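Local structure of levansucrase (Bacillus subtilis, 1OYG) at residues S18-H23 with L351-N356; F252-A255 with S260-F263; A255-G258 with F263-Q266. The protein is a carbohydrate-active enzyme of the levansucrase/invertase family, folded as a five-bladed beta-propeller. One frame throughout, in Å; residues are numbered along the deposited sequence.

The three contacts trace how chemistry changes from the body of a fold to its surface. Interaction 1 is buried and apolar, joining the residue after an N-terminal edge strand to a strand of another propeller sheet. Interactions 2 and 3 lie farther out, their centres about 3 Å apart, and both fasten the 252-258 loop to the start of helix 261-273, sharing Ala255 and Phe263. Interaction 2, at the surface, rests on one polar bond from a lysine; interaction 3, partly buried, relies on aromatic rings. Residues 18-23 connect the two regions: the backbones of Arg22 and His23 hydrogen-bond to Tyr256 and Tyr257, and the ring of His23 meets Phe263.

Interaction 1 (S18-H23 with L351-N356); sequences SHITRH and LGYVSN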
ATOM      1  N   SER A  18      17.469   1.220  -4.497  1.00  4.05           N
ATOM      2  CA  SER A  18      17.484   2.074  -3.314  1.00  4.24           C
ATOM      3  C   SER A  18      17.168   1.258  -2.070  1.00  4.12           C
ATOM      4  O   SER A  18      16.642   0.149  -2.161  1.00  4.12           O
ATOM      5  CB  SER A  18      16.479   3.209  -3.461  1.00  4.36           C
ATOM      6  OG  SER A  18      16.777   3.974  -4.615  1.00  5.93           O
ATOM      7  N   HIS A  19      17.478   1.829  -0.909  1.00  4.17           N
ATOM      8  CA  HIS A  19      17.335   1.129   0.364  1.00  4.18           C
ATOM      9  C   HIS A  19      16.829   2.042   1.477  1.00  4.12           C
ATOM     10  O   HIS A  19      17.238   3.202   1.598  1.00  4.62           O
ATOM     11  CB  HIS A  19      18.666   0.498   0.772  1.00  4.17           C
ATOM     12  CG  HIS A  19      19.180  -0.482  -0.231  1.00  4.31           C
ATOM     13  ND1 HIS A  19      18.731  -1.783  -0.295  1.00  4.40           N
ATOM     14  CD2 HIS A  19      20.065  -0.338  -1.245  1.00  4.32           C
ATOM     15  CE1 HIS A  19      19.328  -2.403  -1.297  1.00  4.58           C
ATOM     16  NE2 HIS A  19      20.145  -1.549  -1.888  1.00  4.68           N
ATOM     17  N   ILE A  20      15.926   1.496   2.282  1.00  3.95           N
ATOM     18  CA  ILE A  20      15.485   2.115   3.516  1.00  3.93           C
ATOM     19  C   ILE A  20      16.509   1.679   4.550  1.00  3.83           C
ATOM     20  O   ILE A  20      16.521   0.519   4.958  1.00  4.25           O
ATOM     21  CB  ILE A  20      14.062   1.634   3.865  1.00  3.93           C
ATOM     22  CG1 ILE A  20      13.099   2.045   2.743  1.00  3.97           C
ATOM     23  CG2 ILE A  20      13.609   2.189   5.223  1.00  3.42           C
ATOM     24  CD1 ILE A  20      11.641   1.657   2.965  1.00  4.12           C
ATOM     25  N   THR A  21      17.393   2.594   4.942  1.00  3.93           N
ATOM     26  CA  THR A  21      18.555   2.239   5.752  1.00  3.90           C
ATOM     27  C   THR A  21      18.295   2.404   7.235  1.00  3.73           C
ATOM     28  O   THR A  21      17.449   3.190   7.651  1.00  3.87           O
ATOM     29  CB  THR A  21      19.789   3.083   5.374  1.00  4.12           C
ATOM     30  OG1 THR A  21      19.570   4.455   5.722  1.00  4.30           O
ATOM     31  CG2 THR A  21      20.032   3.087   3.871  1.00  4.59           C
ATOM     32  N   ARG A  22      19.071   1.682   8.032  1.00  3.56           N
ATOM     33  CA  ARG A  22      18.937   1.743   9.476  1.00  3.47           C
ATOM     34  C   ARG A  22      19.265   3.137   9.992  1.00  3.75           C
ATOM     35  O   ARG A  22      18.624   3.619  10.919  1.00  3.62           O
ATOM     36  CB  ARG A  22      19.850   0.710  10.134  1.00  3.29           C
ATOM     37  CG  ARG A  22      19.517  -0.727   9.758  1.00  2.79           C
ATOM     38  CD  ARG A  22      20.220  -1.756  10.605  1.00  3.04           C
ATOM     39  NE  ARG A  22      19.696  -1.797  11.967  1.00  2.85           N
ATOM     40  CZ  ARG A  22      18.583  -2.424  12.327  1.00  2.84           C
ATOM     41  NH1 ARG A  22      17.864  -3.100  11.443  1.00  2.84           N
ATOM     42  NH2 ARG A  22      18.193  -2.390  13.593  1.00  3.81           N
ATOM     43  N   HIS A  23      20.256   3.789   9.391  1.00  4.13           N
ATOM     44  CA  HIS A  23      20.647   5.114   9.855  1.00  4.47           C
ATOM     45  C   HIS A  23      19.498   6.102   9.687  1.00  4.17           C
ATOM     46  O   HIS A  23      19.232   6.901  10.583  1.00  4.23           O
ATOM     47  CB  HIS A  23      21.882   5.639   9.123  1.00  4.74           C
ATOM     48  CG  HIS A  23      22.226   7.051   9.483  1.00  6.98           C
ATOM     49  ND1 HIS A  23      21.610   8.136   8.896  1.00  9.92           N
ATOM     50  CD2 HIS A  23      23.089   7.557  10.395  1.00  9.68           C
ATOM     51  CE1 HIS A  23      22.096   9.249   9.415  1.00 10.26           C
ATOM     52  NE2 HIS A  23      22.996   8.926  10.326  1.00 10.56           N
ATOM     53  N   LEU A 351       5.954   6.260   4.844  1.00  2.98           N
ATOM     54  CA  LEU A 351       7.294   6.656   4.447  1.00  3.21           C
ATOM     55  C   LEU A 351       7.247   7.072   2.988  1.00  3.19           C
ATOM     56  O   LEU A 351       6.350   6.675   2.253  1.00  3.63           O
ATOM     57  CB  LEU A 351       8.275   5.497   4.646  1.00  3.26           C
ATOM     58  CG  LEU A 351       8.319   4.875   6.049  1.00  3.47           C
ATOM     59  CD1 LEU A 351       9.205   3.631   6.061  1.00  4.12           C
ATOM     60  CD2 LEU A 351       8.791   5.887   7.078  1.00  4.19           C
ATOM     61  N   GLY A 352       8.222   7.864   2.567  1.00  2.91           N
ATOM     62  CA  GLY A 352       8.194   8.461   1.248  1.00  2.80           C
ATOM     63  C   GLY A 352       9.562   8.813   0.717  1.00  2.97           C
ATOM     64  O   GLY A 352      10.479   9.135   1.475  1.00  2.50           O
ATOM     65  N   TYR A 353       9.671   8.745  -0.607  1.00  2.76           N
ATOM     66  CA  TYR A 353      10.927   8.863  -1.332  1.00  2.83           C
ATOM     67  C   TYR A 353      10.660   9.628  -2.619  1.00  2.87           C
ATOM     68  O   TYR A 353       9.525   9.698  -3.084  1.00  2.86           O
ATOM     69  CB  TYR A 353      11.524   7.462  -1.592  1.00  2.93           C
ATOM     70  CG  TYR A 353      11.647   6.732  -0.284  1.00  3.12           C
ATOM     71  CD1 TYR A 353      12.803   6.835   0.477  1.00  3.14           C
ATOM     72  CD2 TYR A 353      10.559   6.054   0.259  1.00  3.85           C
ATOM     73  CE1 TYR A 353      12.892   6.233   1.723  1.00  3.69           C
ATOM     74  CE2 TYR A 353      10.634   5.454   1.501  1.00  4.29           C
ATOM     75  CZ  TYR A 353      11.801   5.549   2.229  1.00  4.22           C
ATOM     76  OH  TYR A 353      11.879   4.970   3.468  1.00  4.86           O
ATOM     77  N   VAL A 354      11.709  10.213  -3.178  1.00  2.80           N
ATOM     78  CA  VAL A 354      11.580  11.086  -4.332  1.00  2.75           C
ATOM     79  C   VAL A 354      12.678  10.793  -5.349  1.00  2.86           C
ATOM     80  O   VAL A 354      13.811  10.468  -4.985  1.00  2.56           O
ATOM     81  CB  VAL A 354      11.571  12.585  -3.909  1.00  2.83           C
ATOM     82  CG1 VAL A 354      12.862  12.979  -3.207  1.00  3.19           C
ATOM     83  CG2 VAL A 354      11.286  13.494  -5.098  1.00  3.42           C
ATOM     84  N   SER A 355      12.315  10.899  -6.623  1.00  2.89           N
ATOM     85  CA  SER A 355      13.236  10.689  -7.732  1.00  3.20           C
ATOM     86  C   SER A 355      12.887  11.628  -8.876  1.00  3.40           C
ATOM     87  O   SER A 355      11.774  12.134  -8.963  1.00  3.22           O
ATOM     88  CB  SER A 355      13.147   9.243  -8.217  1.00  3.31           C
ATOM     89  OG  SER A 355      14.080   8.993  -9.254  1.00  4.22           O
ATOM     90  N   ASN A 356      13.849  11.859  -9.755  1.00  3.61           N
ATOM     91  CA  ASN A 356      13.595  12.588 -10.990  1.00  4.39           C
ATOM     92  C   ASN A 356      12.991  11.696 -12.077  1.00  4.45           C
ATOM     93  O   ASN A 356      12.533  12.198 -13.099  1.00  4.82           O
ATOM     94  CB  ASN A 356      14.889  13.232 -11.492  1.00  4.35           C
ATOM     95  CG  ASN A 356      15.414  14.302 -10.552  1.00  6.28           C
ATOM     96  OD1 ASN A 356      14.658  14.892  -9.780  1.00  7.95           O
ATOM     97  ND2 ASN A 356      16.717  14.566 -10.624  1.00  8.27           N
TER
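Ile20 and Tyr353 are brought together by a similar first torsion on each side: in both residues the gamma carbon that leads to the contact (CG1 of Ile20, CG of Tyr353) stands anti to the carbonyl carbon, at chi1 -61° and -55° respectively. Each CB is directed toward the other segment, and Ile20, just past short strand 18-19, packs against a strand of another sheet of the beta-propeller. Strand 18-19 is the outermost strand of a mixed sheet and runs parallel to strand 298-307, whereas strand 348-355 lies inside a four-stranded antiparallel sheet. With the nearest alpha carbons, Ile20 CA and Leu351 CA, 9.4 Å apart, no backbone bonding spans the gap, and the contact is made by side chains.

The two main side chains cross at about a right angle. Ile20 comes obliquely to the hydroxyl end of the phenol ring. Its CG1 comes within 3.3 Å of Tyr353 OH and 3.8 Å of Tyr353 CZ. Because chi2 of Ile20 is extended (-179°), CD1 continues past the same oxygen, 3.4 Å from Tyr353 OH, while the second branch, CG2, stays beside it at 3.7 Å from Tyr353 OH. Both branches of the isoleucine thus lie against one side of the phenol oxygen.

Leu351, two residues before Tyr353 and therefore on the same face of the strand, adds a lighter contact. Ile306 of strand 298-307 touches both Ile20 and Tyr353, so the neighbouring strand takes part in this apolar patch. The backbone around Ile20 is held separately, since both Ser18 and Ile20 hydrogen-bond to Ala307, and the Ser18 hydroxyl bonds to Tyr362 N. At the far end of the isoleucine, its terminal methyl CD1 reaches Leu351 CD1 at 4.4 Å.

Interaction 2 (F252-A255 with S260-F263); sequences FNKA and STSF
Lys254 reaches Thr261 across a face of the Phe264 ring, the aliphatic carbon Lys254 CG lying over that face at 3.7 Å from Phe264 CG. A second flat group, the amide of Asn253, works beside the pair: it offers OD1 to Ala255 N at 3.0 Å, the donor standing about 45° above the carbonyl plane, and ND2 of the same amide bonds to Glu13 O.

Across the gap, the lysine chain is extended beyond CG, which carries its amine out to the threonine. There Lys254 NZ donates to Thr261 OG1 at 2.8 Å, and the methyl Thr261 CG2 flanks the nitrogen at 3.4 Å from Lys254 NZ. Two small motifs frame this bond. The Asn253-Ala255 bond closes an Asx turn at the entry to the 3-10 segment, and Ser260 is the N-cap of helix 261-273, its OG accepting from Phe263 N at 3.1 Å with a fairly straight N-H...O angle of 164°. Thr261, in the first turn of that helix, has a chi1 of -75°, which puts OG1 on the side of the lysine amine and CG2 anti to the backbone N.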
ATOM      1  N   PHE A 252      25.299  -8.266   7.348  1.00  3.06           N
ATOM      2  CA  PHE A 252      26.665  -7.804   7.130  1.00  3.12           C
ATOM      3  C   PHE A 252      26.809  -6.962   5.861  1.00  2.99           C
ATOM      4  O   PHE A 252      27.918  -6.610   5.478  1.00  2.85           O
ATOM      5  CB  PHE A 252      27.605  -9.009   7.119  1.00  3.34           C
ATOM      6  CG  PHE A 252      27.606  -9.765   8.411  1.00  3.94           C
ATOM      7  CD1 PHE A 252      28.450  -9.382   9.448  1.00  4.87           C
ATOM      8  CD2 PHE A 252      26.738 -10.833   8.613  1.00  4.75           C
ATOM      9  CE1 PHE A 252      28.445 -10.066  10.656  1.00  5.60           C
ATOM     10  CE2 PHE A 252      26.731 -11.522   9.823  1.00  5.35           C
ATOM     11  CZ  PHE A 252      27.583 -11.135  10.844  1.00  5.85           C
ATOM     12  N   ASN A 253      25.685  -6.627   5.231  1.00  2.67           N
ATOM     13  CA  ASN A 253      25.676  -5.765   4.052  1.00  2.66           C
ATOM     14  C   ASN A 253      25.521  -4.306   4.460  1.00  2.69           C
ATOM     15  O   ASN A 253      24.453  -3.888   4.898  1.00  2.69           O
ATOM     16  CB  ASN A 253      24.539  -6.160   3.110  1.00  2.56           C
ATOM     17  CG  ASN A 253      24.592  -5.422   1.783  1.00  2.82           C
ATOM     18  OD1 ASN A 253      25.317  -4.434   1.633  1.00  2.79           O
ATOM     19  ND2 ASN A 253      23.828  -5.900   0.812  1.00  2.82           N
ATOM     20  N   LYS A 254      26.595  -3.538   4.297  1.00  2.93           N
ATOM     21  CA  LYS A 254      26.636  -2.137   4.710  1.00  3.03           C
ATOM     22  C   LYS A 254      25.594  -1.262   4.013  1.00  2.90           C
ATOM     23  O   LYS A 254      25.214  -0.228   4.544  1.00  2.96           O
ATOM     24  CB  LYS A 254      28.028  -1.551   4.457  1.00  3.26           C
ATOM     25  CG  LYS A 254      29.125  -2.166   5.308  1.00  3.78           C
ATOM     26  CD  LYS A 254      30.456  -1.453   5.125  1.00  5.15           C
ATOM     27  CE  LYS A 254      31.585  -2.229   5.781  1.00  5.91           C
ATOM     28  NZ  LYS A 254      32.901  -1.541   5.650  1.00  6.49           N
ATOM     29  N   ALA A 255      25.139  -1.671   2.831  1.00  2.82           N
ATOM     30  CA  ALA A 255      24.126  -0.919   2.084  1.00  2.82           C
ATOM     31  C   ALA A 255      22.819  -0.751   2.862  1.00  2.69           C
ATOM     32  O   ALA A 255      22.068   0.190   2.626  1.00  3.32           O
ATOM     33  CB  ALA A 255      23.845  -1.584   0.741  1.00  2.92           C
ATOM     34  N   SER A 260      28.099   5.332   7.375  1.00  4.82           N
ATOM     35  CA  SER A 260      29.550   5.122   7.391  1.00  4.18           C
ATOM     36  C   SER A 260      29.894   3.715   7.864  1.00  3.70           C
ATOM     37  O   SER A 260      29.037   3.008   8.379  1.00  3.38           O
ATOM     38  CB  SER A 260      30.214   6.124   8.332  1.00  4.55           C
ATOM     39  OG  SER A 260      29.874   5.836   9.678  1.00  4.20           O
ATOM     40  N   THR A 261      31.153   3.316   7.717  1.00  3.19           N
ATOM     41  CA  THR A 261      31.586   2.018   8.235  1.00  3.18           C
ATOM     42  C   THR A 261      31.562   2.022   9.757  1.00  3.11           C
ATOM     43  O   THR A 261      31.241   1.008  10.360  1.00  2.89           O
ATOM     44  CB  THR A 261      32.970   1.626   7.696  1.00  3.23           C
ATOM     45  OG1 THR A 261      32.843   1.203   6.336  1.00  3.40           O
ATOM     46  CG2 THR A 261      33.530   0.383   8.416  1.00  3.30           C
ATOM     47  N   SER A 262      31.875   3.159  10.373  1.00  3.08           N
ATOM     48  CA  SER A 262      31.820   3.284  11.830  1.00  3.30           C
ATOM     49  C   SER A 262      30.411   2.992  12.335  1.00  3.01           C
ATOM     50  O   SER A 262      30.230   2.260  13.308  1.00  2.78           O
ATOM     51  CB  SER A 262      32.242   4.690  12.268  1.00  3.41           C
ATOM     52  OG  SER A 262      32.268   4.793  13.681  1.00  5.56           O
ATOM     53  N   PHE A 263      29.415   3.561  11.665  1.00  2.78           N
ATOM     54  CA  PHE A 263      28.030   3.319  12.035  1.00  2.72           C
ATOM     55  C   PHE A 263      27.662   1.854  11.821  1.00  2.80           C
ATOM     56  O   PHE A 263      27.008   1.256  12.671  1.00  2.46           O
ATOM     57  CB  PHE A 263      27.070   4.219  11.256  1.00  2.70           C
ATOM     58  CG  PHE A 263      25.630   3.865  11.468  1.00  3.01           C
ATOM     59  CD1 PHE A 263      24.989   4.208  12.651  1.00  3.56           C
ATOM     60  CD2 PHE A 263      24.931   3.137  10.514  1.00  3.24           C
ATOM     61  CE1 PHE A 263      23.656   3.860  12.859  1.00  3.85           C
ATOM     62  CE2 PHE A 263      23.607   2.779  10.721  1.00  3.87           C
ATOM     63  CZ  PHE A 263      22.969   3.141  11.892  1.00  3.70           C
TER

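Interaction 3 (A255-G258 with F263-Q266); sequences AYYG and FFRQ
Phe264 meets Tyr257 edge on, forming a T-shaped pair with ring centroids 4.9 Å apart and planes at 85°. The CD1 corner of the phenylalanine does the touching: it sits over the centre of the tyrosine ring, 3.6 Å from Tyr257 CD2, and Phe264 CE1 follows at 3.8 Å from Tyr257 CE2. Tyr257 CG lies at the edge of the Phe264 ring, in its plane. Tyr257 turns its CB toward the helix.

Phe263 uses a different part of the same tyrosine. Its CE2 lies at the edge of the Tyr257 ring, near the ring plane, and packs 3.9 Å from Tyr257 CB. The phenyl group also comes up obliquely against two backbone oxygens, with Phe263 CE2 3.3 Å from Tyr257 O and Phe263 CD2 3.4 Å from Gly258 O.

Both phenylalanines hold CG anti to the backbone nitrogen (chi1 172° and 161°), yet as consecutive residues of helix 261-273 they leave it in different directions, and Tyr257 receives one on a face and the other at an edge. The result is an aromatic cluster in the loop-and-helix excursion between propeller strands 230-238 and 285-292. Farther along this helix, Glu267, Ser268 and Leu271 also touch Tyr257. Gly258, with a positive phi, lies between Tyr257 and the helix start in sequence. At the far end of the tyrosine ring, the phenol OH is hydrogen-bonded to Leu251 O.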
ATOM      1  N   ALA A 255      25.139  -1.671   2.831  1.00  2.82           N
ATOM      2  CA  ALA A 255      24.126  -0.919   2.084  1.00  2.82           C
ATOM      3  C   ALA A 255      22.819  -0.751   2.862  1.00  2.69           C
ATOM      4  O   ALA A 255      22.068   0.190   2.626  1.00  3.32           O
ATOM      5  CB  ALA A 255      23.845  -1.584   0.741  1.00  2.92           C
ATOM      6  N   TYR A 256      22.550  -1.670   3.783  1.00  2.71           N
ATOM      7  CA  TYR A 256      21.324  -1.632   4.575  1.00  2.36           C
ATOM      8  C   TYR A 256      21.440  -0.734   5.800  1.00  2.45           C
ATOM      9  O   TYR A 256      20.447  -0.471   6.460  1.00  2.35           O
ATOM     10  CB  TYR A 256      20.945  -3.047   5.009  1.00  2.07           C
ATOM     11  CG  TYR A 256      20.802  -4.035   3.866  1.00  2.00           C
ATOM     12  CD1 TYR A 256      20.386  -3.627   2.598  1.00  2.00           C
ATOM     13  CD2 TYR A 256      21.078  -5.383   4.059  1.00  2.00           C
ATOM     14  CE1 TYR A 256      20.252  -4.536   1.560  1.00  2.00           C
ATOM     15  CE2 TYR A 256      20.949  -6.299   3.022  1.00  2.00           C
ATOM     16  CZ  TYR A 256      20.535  -5.867   1.777  1.00  2.00           C
ATOM     17  OH  TYR A 256      20.389  -6.757   0.742  1.00  2.26           O
ATOM     18  N   TYR A 257      22.651  -0.274   6.092  1.00  2.51           N
ATOM     19  CA  TYR A 257      22.929   0.548   7.265  1.00  2.75           C
ATOM     20  C   TYR A 257      23.080   2.026   6.908  1.00  3.22           C
ATOM     21  O   TYR A 257      22.504   2.888   7.565  1.00  3.36           O
ATOM     22  CB  TYR A 257      24.198   0.041   7.952  1.00  2.58           C
ATOM     23  CG  TYR A 257      24.028  -1.313   8.606  1.00  2.23           C
ATOM     24  CD1 TYR A 257      23.897  -1.426   9.984  1.00  2.53           C
ATOM     25  CD2 TYR A 257      23.993  -2.482   7.846  1.00  2.03           C
ATOM     26  CE1 TYR A 257      23.740  -2.666  10.594  1.00  2.78           C
ATOM     27  CE2 TYR A 257      23.841  -3.727   8.448  1.00  2.73           C
ATOM     28  CZ  TYR A 257      23.716  -3.807   9.826  1.00  2.50           C
ATOM     29  OH  TYR A 257      23.564  -5.032  10.442  1.00  3.44           O
ATOM     30  N   GLY A 258      23.859   2.312   5.871  1.00  3.73           N
ATOM     31  CA  GLY A 258      24.142   3.680   5.472  1.00  4.30           C
ATOM     32  C   GLY A 258      25.081   4.392   6.429  1.00  4.67           C
ATOM     33  O   GLY A 258      25.686   3.767   7.301  1.00  4.96           O
ATOM     34  N   PHE A 263      29.415   3.561  11.665  1.00  2.78           N
ATOM     35  CA  PHE A 263      28.030   3.319  12.035  1.00  2.72           C
ATOM     36  C   PHE A 263      27.662   1.854  11.821  1.00  2.80           C
ATOM     37  O   PHE A 263      27.008   1.256  12.671  1.00  2.46           O
ATOM     38  CB  PHE A 263      27.070   4.219  11.256  1.00  2.70           C
ATOM     39  CG  PHE A 263      25.630   3.865  11.468  1.00  3.01           C
ATOM     40  CD1 PHE A 263      24.989   4.208  12.651  1.00  3.56           C
ATOM     41  CD2 PHE A 263      24.931   3.137  10.514  1.00  3.24           C
ATOM     42  CE1 PHE A 263      23.656   3.860  12.859  1.00  3.85           C
ATOM     43  CE2 PHE A 263      23.607   2.779  10.721  1.00  3.87           C
ATOM     44  CZ  PHE A 263      22.969   3.141  11.892  1.00  3.70           C
ATOM     45  N   PHE A 264      28.078   1.279  10.696  1.00  2.70           N
ATOM     46  CA  PHE A 264      27.803  -0.132  10.418  1.00  2.78           C
ATOM     47  C   PHE A 264      28.346  -1.025  11.530  1.00  2.91           C
ATOM     48  O   PHE A 264      27.657  -1.915  12.006  1.00  3.01           O
ATOM     49  CB  PHE A 264      28.403  -0.577   9.078  1.00  2.72           C
ATOM     50  CG  PHE A 264      28.555  -2.070   8.956  1.00  3.25           C
ATOM     51  CD1 PHE A 264      27.454  -2.866   8.685  1.00  3.84           C
ATOM     52  CD2 PHE A 264      29.792  -2.680   9.143  1.00  3.58           C
ATOM     53  CE1 PHE A 264      27.578  -4.246   8.582  1.00  3.95           C
ATOM     54  CE2 PHE A 264      29.924  -4.058   9.046  1.00  3.75           C
ATOM     55  CZ  PHE A 264      28.813  -4.843   8.760  1.00  4.31           C
ATOM     56  N   ARG A 265      29.588  -0.794  11.940  1.00  3.08           N
ATOM     57  CA  ARG A 265      30.211  -1.628  12.967  1.00  3.52           C
ATOM     58  C   ARG A 265      29.433  -1.577  14.275  1.00  3.63           C
ATOM     59  O   ARG A 265      29.165  -2.612  14.884  1.00  3.72           O
ATOM     60  CB  ARG A 265      31.658  -1.199  13.200  1.00  3.70           C
ATOM     61  CG  ARG A 265      32.595  -1.632  12.093  1.00  4.86           C
ATOM     62  CD  ARG A 265      34.047  -1.255  12.332  1.00  6.45           C
ATOM     63  NE  ARG A 265      34.881  -1.476  11.152  1.00  7.68           N
ATOM     64  CZ  ARG A 265      34.761  -2.510  10.328  1.00  8.82           C
ATOM     65  N   GLN A 266      29.062  -0.370  14.688  1.00  3.73           N
ATOM     66  CA  GLN A 266      28.336  -0.156  15.934  1.00  3.89           C
ATOM     67  C   GLN A 266      26.925  -0.734  15.880  1.00  3.62           C
ATOM     68  O   GLN A 266      26.504  -1.443  16.789  1.00  3.51           O
ATOM     69  CB  GLN A 266      28.255   1.339  16.235  1.00  4.43           C
ATOM     70  CG  GLN A 266      27.610   1.677  17.569  1.00  6.46           C
ATOM     71  CD  GLN A 266      27.845   3.118  17.977  1.00  9.01           C
ATOM     72  OE1 GLN A 266      28.971   3.606  17.916  1.00 11.27           O
ATOM     73  NE2 GLN A 266      26.782   3.803  18.391  1.00 11.00           N
TER